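Local coordinates for protein ATP phosphoribosyltransferase (Thermotoga maritima, PDB 1O63) that probably condenses ATP with 5-phosphoribose 1-diphosphate, together with HisZ, in the first step of histidine biosynthesis, at residues S75-P83 / R171-Y181. Sequence-based numbering, arbitrary orientation.
Sequences SLIQPFFIP and RTHVVVNPVSY
Gln78 OE1 is held by two groups, His173 and a water. His173 ND1 donates to it at 2.9 Å, and the water lies within hydrogen-bonding distance. The water also accepts from Val174 N and lies close to Phe80 O. The amide and imidazole planes stand nearly perpendicular, 89° apart. ND1 approaches from above the amide carbonyl plane, and the oxygen lies near the imidazole edge, slightly tilted from its plane. Across the ring, His173 NE2 bonds to Thr66 OG1, which fixes the ring's rotation. An alanine in place of His173 would probably leave Gln78 OE1 and Thr66 without this shared partner and the glutamine amide freer to turn.

Towards Pro83 the strands are antiparallel but held apart, and waters bridge the backbones there. A second water links Ile82 N to Thr172 O, and a third links Ile82 O to Thr172 N. Arg171 NE adds a weak bond to Pro83 O, and Phe81 CZ lies over one face of the guanidinium. At the other end the chains close up directly. Val176 N donates to Ile77 O at 2.7 Å, and Ile77 N returns a weak bond to Val176 O.

Val174 CG1 lies between the backbone N and the carbonyl carbon (chi1 52°). From there it presses on the face of the Phe80 ring, 3.9 Å above its centre, and meets Pro79 CG at 3.6 Å. Val174 O is buried without a hydrogen-bonding partner; Gln78 CA makes a CH...O contact to it at 3.3 Å. Ile77 CD1 reaches the Tyr181 ring at CD2, 3.8 Å away. Strand 161-176 lies between strands 61-65 and 81-94 in the domain's central mixed sheet. Its pairing with 75-83 rests on one direct bridge, two side-chain bonds, one of them weak, three waters and apolar packing. Water replaces a continuous ladder toward Pro83.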
loop_
_atom_site.group_PDB
_atom_site.type_symbol
_atom_site.label_atom_id
_atom_site.label_comp_id
_atom_site.label_asym_id
_atom_site.label_seq_id
_atom_site.Cartn_x
_atom_site.Cartn_y
_atom_site.Cartn_z
ATOM N N SER A 75 -3.009 21.177 0.365
ATOM C CA SER A 75 -3.059 22.579 0.769
ATOM C C SER A 75 -3.171 22.719 2.284
ATOM O O SER A 75 -3.268 23.842 2.801
ATOM C CB SER A 75 -4.271 23.270 0.105
ATOM O OG SER A 75 -5.423 22.450 0.339
ATOM N N LEU A 76 -3.128 21.631 3.021
ATOM C CA LEU A 76 -3.272 21.632 4.459
ATOM C C LEU A 76 -2.264 22.497 5.199
ATOM O O LEU A 76 -1.084 22.639 4.872
ATOM C CB LEU A 76 -3.243 20.187 4.999
ATOM C CG LEU A 76 -4.115 19.195 4.226
ATOM C CD1 LEU A 76 -3.708 17.762 4.547
ATOM C CD2 LEU A 76 -5.592 19.449 4.563
ATOM N N ILE A 77 -2.730 23.027 6.329
ATOM C CA ILE A 77 -1.958 23.891 7.203
ATOM C C ILE A 77 -1.173 23.121 8.247
ATOM O O ILE A 77 -1.725 22.257 8.930
ATOM C CB ILE A 77 -2.969 24.820 7.946
ATOM C CG1 ILE A 77 -3.609 25.771 6.907
ATOM C CG2 ILE A 77 -2.350 25.599 9.076
ATOM C CD1 ILE A 77 -4.918 26.343 7.461
ATOM N N GLN A 78 0.090 23.489 8.446
ATOM C CA GLN A 78 0.909 22.880 9.485
ATOM C C GLN A 78 1.117 23.918 10.589
ATOM O O GLN A 78 1.868 24.881 10.341
ATOM C CB GLN A 78 2.293 22.477 8.938
ATOM C CG GLN A 78 2.286 21.285 8.002
ATOM C CD GLN A 78 3.698 20.779 7.692
ATOM O OE1 GLN A 78 4.532 20.579 8.600
ATOM N NE2 GLN A 78 3.941 20.575 6.416
ATOM N N PRO A 79 0.443 23.793 11.721
ATOM C CA PRO A 79 0.488 24.821 12.739
ATOM C C PRO A 79 1.848 24.906 13.399
ATOM O O PRO A 79 2.270 25.987 13.797
ATOM C CB PRO A 79 -0.602 24.429 13.735
ATOM C CG PRO A 79 -0.772 22.942 13.510
ATOM C CD PRO A 79 -0.593 22.779 12.025
ATOM N N PHE A 80 2.523 23.767 13.569
ATOM C CA PHE A 80 3.835 23.795 14.226
ATOM C C PHE A 80 4.685 22.595 13.846
ATOM O O PHE A 80 4.224 21.654 13.192
ATOM C CB PHE A 80 3.666 23.932 15.732
ATOM C CG PHE A 80 2.920 22.831 16.416
ATOM C CD1 PHE A 80 3.576 21.686 16.847
ATOM C CD2 PHE A 80 1.556 22.938 16.658
ATOM C CE1 PHE A 80 2.903 20.669 17.495
ATOM C CE2 PHE A 80 0.877 21.930 17.306
ATOM C CZ PHE A 80 1.533 20.801 17.727
ATOM N N PHE A 81 5.918 22.603 14.345
ATOM C CA PHE A 81 6.931 21.589 14.061
ATOM C C PHE A 81 7.067 20.513 15.110
ATOM O O PHE A 81 7.250 20.776 16.296
ATOM C CB PHE A 81 8.278 22.361 13.931
ATOM C CG PHE A 81 9.474 21.539 13.568
ATOM C CD1 PHE A 81 10.237 20.914 14.540
ATOM C CD2 PHE A 81 9.884 21.429 12.246
ATOM C CE1 PHE A 81 11.350 20.163 14.201
ATOM C CE2 PHE A 81 10.998 20.697 11.909
ATOM C CZ PHE A 81 11.737 20.057 12.887
ATOM N N ILE A 82 7.071 19.239 14.705
ATOM C CA ILE A 82 7.262 18.133 15.672
ATOM C C ILE A 82 8.664 17.567 15.488
ATOM O O ILE A 82 8.984 16.931 14.485
ATOM C CB ILE A 82 6.186 17.067 15.500
ATOM C CG1 ILE A 82 4.787 17.696 15.657
ATOM C CG2 ILE A 82 6.375 15.934 16.516
ATOM C CD1 ILE A 82 3.650 16.749 15.288
ATOM N N PRO A 83 9.564 17.869 16.421
ATOM C CA PRO A 83 10.961 17.584 16.359
ATOM C C PRO A 83 11.507 16.245 15.971
ATOM O O PRO A 83 12.461 16.154 15.153
ATOM C CB PRO A 83 11.455 17.942 17.792
ATOM C CG PRO A 83 10.531 18.998 18.241
ATOM C CD PRO A 83 9.207 18.706 17.618
ATOM N N ARG A 171 9.998 13.080 9.636
ATOM C CA ARG A 171 9.477 13.353 10.971
ATOM C C ARG A 171 7.938 13.246 10.915
ATOM O O ARG A 171 7.349 13.146 9.862
ATOM C CB ARG A 171 9.763 14.836 11.323
ATOM C CG ARG A 171 11.175 15.295 11.102
ATOM C CD ARG A 171 11.428 16.685 11.672
ATOM N NE ARG A 171 12.870 16.879 11.911
ATOM C CZ ARG A 171 13.712 17.181 10.924
ATOM N NH1 ARG A 171 13.264 17.293 9.683
ATOM N NH2 ARG A 171 14.990 17.333 11.218
ATOM N N THR A 172 7.328 13.442 12.073
ATOM C CA THR A 172 5.870 13.524 12.170
ATOM C C THR A 172 5.478 14.979 11.930
ATOM O O THR A 172 6.228 15.870 12.325
ATOM C CB THR A 172 5.428 13.109 13.582
ATOM O OG1 THR A 172 5.967 11.787 13.799
ATOM C CG2 THR A 172 3.928 13.095 13.747
ATOM N N HIS A 173 4.341 15.207 11.265
ATOM C CA HIS A 173 3.894 16.590 11.047
ATOM C C HIS A 173 2.416 16.662 11.529
ATOM O O HIS A 173 1.774 15.624 11.442
ATOM C CB HIS A 173 3.882 16.923 9.559
ATOM C CG HIS A 173 5.220 16.895 8.886
ATOM N ND1 HIS A 173 5.950 18.012 8.629
ATOM C CD2 HIS A 173 5.958 15.838 8.444
ATOM C CE1 HIS A 173 7.115 17.656 8.053
ATOM N NE2 HIS A 173 7.127 16.339 7.933
ATOM N N VAL A 174 1.989 17.799 12.010
ATOM C CA VAL A 174 0.559 18.006 12.320
ATOM C C VAL A 174 -0.039 18.850 11.191
ATOM O O VAL A 174 0.590 19.820 10.730
ATOM C CB VAL A 174 0.315 18.612 13.679
ATOM C CG1 VAL A 174 1.136 19.883 13.882
ATOM C CG2 VAL A 174 -1.181 18.954 13.885
ATOM N N VAL A 175 -1.199 18.437 10.680
ATOM C CA VAL A 175 -1.827 19.096 9.545
ATOM C C VAL A 175 -3.289 19.395 9.883
ATOM O O VAL A 175 -3.916 18.606 10.600
ATOM C CB VAL A 175 -1.765 18.296 8.247
ATOM C CG1 VAL A 175 -0.399 18.466 7.581
ATOM C CG2 VAL A 175 -2.096 16.822 8.442
ATOM N N VAL A 176 -3.786 20.545 9.445
ATOM C CA VAL A 176 -5.137 20.956 9.840
ATOM C C VAL A 176 -5.987 21.227 8.603
ATOM O O VAL A 176 -5.539 21.890 7.674
ATOM C CB VAL A 176 -5.091 22.227 10.711
ATOM C CG1 VAL A 176 -6.477 22.784 11.020
ATOM C CG2 VAL A 176 -4.395 21.983 12.068
ATOM N N ASN A 177 -7.232 20.775 8.631
ATOM C CA ASN A 177 -8.185 21.110 7.547
ATOM C C ASN A 177 -8.458 22.611 7.623
ATOM O O ASN A 177 -8.876 23.139 8.651
ATOM C CB ASN A 177 -9.452 20.299 7.801
ATOM C CG ASN A 177 -10.649 20.625 6.945
ATOM O OD1 ASN A 177 -10.568 21.351 5.958
ATOM N ND2 ASN A 177 -11.788 20.055 7.329
ATOM N N PRO A 178 -8.167 23.358 6.568
ATOM C CA PRO A 178 -8.361 24.791 6.534
ATOM C C PRO A 178 -9.763 25.261 6.872
ATOM O O PRO A 178 -9.961 26.341 7.445
ATOM C CB PRO A 178 -7.991 25.203 5.115
ATOM C CG PRO A 178 -7.812 23.961 4.342
ATOM C CD PRO A 178 -7.582 22.841 5.311
ATOM N N VAL A 179 -10.793 24.532 6.486
ATOM C CA VAL A 179 -12.165 24.895 6.818
ATOM C C VAL A 179 -12.421 24.805 8.315
ATOM O O VAL A 179 -13.092 25.667 8.904
ATOM C CB VAL A 179 -13.180 23.993 6.088
ATOM C CG1 VAL A 179 -14.586 24.247 6.589
ATOM C CG2 VAL A 179 -13.098 24.201 4.587
ATOM N N SER A 180 -11.852 23.789 8.970
ATOM C CA SER A 180 -11.985 23.584 10.398
ATOM C C SER A 180 -11.380 24.755 11.179
ATOM O O SER A 180 -11.864 25.151 12.236
ATOM C CB SER A 180 -11.263 22.301 10.853
ATOM O OG SER A 180 -11.933 21.169 10.350
ATOM N N TYR A 181 -10.350 25.341 10.573
ATOM C CA TYR A 181 -9.704 26.524 11.112
ATOM C C TYR A 181 -10.623 27.730 11.031
ATOM O O TYR A 181 -10.504 28.706 11.787
ATOM C CB TYR A 181 -8.365 26.740 10.394
ATOM C CG TYR A 181 -7.189 26.871 11.345
ATOM C CD1 TYR A 181 -7.326 27.599 12.521
ATOM C CD2 TYR A 181 -5.951 26.311 11.068
ATOM C CE1 TYR A 181 -6.276 27.746 13.401
ATOM C CE2 TYR A 181 -4.884 26.465 11.944
ATOM C CZ TYR A 181 -5.049 27.190 13.097
ATOM O OH TYR A 181 -4.003 27.384 13.984
HETATM O O HOH W 1 4.300 19.619 11.529
HETATM O O HOH W 2 6.877 18.436 12.149
HETATM O O HOH W 3 8.818 14.372 14.437
#